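Local coordinates for capsid protein VP1 (Human polyomavirus 12, PDB 6Y5Z) that probably builds the T=7 icosahedral polyomavirus capsid from disulfide-linked pentamers and takes part in attachment to host cells, at residues W87-V92 with F266-R271. Sequence-based numbering, arbitrary orientation.
Sequences WEAVSV and FNVQLR
Trp87-Val92 and Phe266-Arg271 pair as antiparallel strands, the N-to-C directions of these short segments 136° apart, with a classic beta bulge in which Val90 and Ser91 both face Gln269. They are neighbours in the antiparallel beta-sandwich (jelly-roll) of VP1. Val90 N donates to Gln269 O, and Gln269 N to Ser91 O. The helix-like backbone of Val90 (psi -39°) turns its side chain toward the partner strand. There Val90 CG2 lies over one face of the Arg271 guanidinium, 3.5 Å from Arg271 NE. Glu88 and Arg271 run side by side on the face shared with Ser91 and Gln269. Arg271 CG sits between the backbone N and the carbonyl carbon (chi1 72°), and the extended chain carries the guanidinium alongside Glu88. Arg271 NE donates to Glu88 OE1 at 2.9 Å, and Arg271 NH2 to Glu88 OE2 at 3.0 Å. Both approach from above the carboxylate plane. Arg273 also bridges to Glu88 OE1, and Gly230 N bonds OE2. On the opposite face, Ala89 CB touches Val268 CG1 and Leu270 CD2, and Val92 CG2 meets Val268 CG2 at 3.8 Å. Gln269 NE2 donates to Gln21 OE1, while one water links Gln269 OE1 to Ser91 OG, 2.6 Å from the water oxygen.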
# COMPACT_ATOMS: atom_id res chain seq x y z
N TRP D 87 -21.31 -30.30 11.13
CA TRP D 87 -20.63 -29.67 9.97
C TRP D 87 -19.63 -28.65 10.49
O TRP D 87 -19.99 -27.78 11.30
CB TRP D 87 -21.64 -29.05 9.01
CG TRP D 87 -22.43 -30.07 8.25
CD1 TRP D 87 -23.77 -30.29 8.36
CD2 TRP D 87 -21.94 -30.97 7.24
NE1 TRP D 87 -24.15 -31.27 7.48
CE2 TRP D 87 -23.05 -31.72 6.80
CE3 TRP D 87 -20.68 -31.26 6.71
CZ2 TRP D 87 -22.94 -32.70 5.82
CZ3 TRP D 87 -20.58 -32.21 5.71
CH2 TRP D 87 -21.69 -32.93 5.29
N GLU D 88 -18.39 -28.76 10.04
CA GLU D 88 -17.29 -27.85 10.42
C GLU D 88 -16.90 -27.06 9.16
O GLU D 88 -16.59 -27.69 8.12
CB GLU D 88 -16.14 -28.69 10.94
CG GLU D 88 -14.89 -27.88 11.23
CD GLU D 88 -13.67 -28.73 11.52
OE1 GLU D 88 -13.76 -29.97 11.41
OE2 GLU D 88 -12.63 -28.14 11.83
N ALA D 89 -16.98 -25.73 9.23
CA ALA D 89 -16.59 -24.86 8.11
C ALA D 89 -15.06 -24.80 8.09
O ALA D 89 -14.47 -24.33 9.07
CB ALA D 89 -17.23 -23.50 8.25
N VAL D 90 -14.46 -25.31 7.01
CA VAL D 90 -12.98 -25.46 6.86
C VAL D 90 -12.42 -24.21 6.18
O VAL D 90 -11.36 -23.73 6.60
CB VAL D 90 -12.66 -26.73 6.07
CG1 VAL D 90 -11.17 -26.85 5.76
CG2 VAL D 90 -13.17 -27.95 6.81
N SER D 91 -13.12 -23.67 5.20
CA SER D 91 -12.59 -22.60 4.32
C SER D 91 -13.73 -21.98 3.55
O SER D 91 -14.79 -22.60 3.45
CB SER D 91 -11.51 -23.16 3.43
OG SER D 91 -12.03 -24.09 2.49
N VAL D 92 -13.49 -20.80 3.02
CA VAL D 92 -14.50 -20.10 2.20
C VAL D 92 -13.78 -19.41 1.06
O VAL D 92 -12.67 -18.87 1.28
CB VAL D 92 -15.36 -19.13 3.05
CG1 VAL D 92 -14.52 -18.13 3.83
CG2 VAL D 92 -16.38 -18.44 2.17
N PHE D 266 -20.44 -16.32 -1.39
CA PHE D 266 -19.77 -17.24 -0.45
C PHE D 266 -19.81 -18.64 -1.03
O PHE D 266 -20.89 -19.08 -1.46
CB PHE D 266 -20.47 -17.31 0.91
CG PHE D 266 -20.53 -16.02 1.70
CD1 PHE D 266 -21.42 -15.00 1.38
CD2 PHE D 266 -19.75 -15.87 2.84
CE1 PHE D 266 -21.50 -13.86 2.15
CE2 PHE D 266 -19.84 -14.73 3.61
CZ PHE D 266 -20.73 -13.73 3.28
N ASN D 267 -18.67 -19.34 -1.00
CA ASN D 267 -18.64 -20.81 -1.23
C ASN D 267 -17.86 -21.40 -0.08
O ASN D 267 -16.63 -21.24 -0.04
CB ASN D 267 -18.05 -21.19 -2.59
CG ASN D 267 -18.22 -22.66 -2.88
OD1 ASN D 267 -18.26 -23.47 -1.96
ND2 ASN D 267 -18.44 -23.03 -4.13
N VAL D 268 -18.58 -22.04 0.83
CA VAL D 268 -18.00 -22.59 2.09
C VAL D 268 -17.82 -24.09 1.95
O VAL D 268 -18.79 -24.80 1.56
CB VAL D 268 -18.87 -22.24 3.31
CG1 VAL D 268 -18.28 -22.79 4.60
CG2 VAL D 268 -19.08 -20.74 3.40
N GLN D 269 -16.61 -24.55 2.24
CA GLN D 269 -16.30 -26.00 2.28
C GLN D 269 -16.54 -26.49 3.71
O GLN D 269 -15.98 -25.90 4.65
CB GLN D 269 -14.85 -26.25 1.88
CG GLN D 269 -14.48 -27.71 1.97
CD GLN D 269 -13.06 -27.92 1.48
OE1 GLN D 269 -12.14 -28.04 2.28
NE2 GLN D 269 -12.88 -27.89 0.17
N LEU D 270 -17.39 -27.50 3.86
CA LEU D 270 -17.66 -28.08 5.19
C LEU D 270 -17.26 -29.55 5.22
O LEU D 270 -17.31 -30.22 4.19
CB LEU D 270 -19.13 -27.89 5.57
CG LEU D 270 -19.53 -26.42 5.60
CD1 LEU D 270 -20.39 -26.06 4.42
CD2 LEU D 270 -20.19 -26.04 6.90
N ARG D 271 -16.91 -30.01 6.40
CA ARG D 271 -16.59 -31.43 6.63
C ARG D 271 -17.29 -31.89 7.90
O ARG D 271 -17.55 -31.09 8.83
CB ARG D 271 -15.08 -31.63 6.67
CG ARG D 271 -14.43 -31.09 7.93
CD ARG D 271 -12.93 -31.27 7.89
NE ARG D 271 -12.33 -30.53 8.98
CZ ARG D 271 -11.05 -30.16 9.04
NH1 ARG D 271 -10.22 -30.52 8.09
NH2 ARG D 271 -10.61 -29.49 10.08
O HOH W 1 -10.46 -26.15 2.04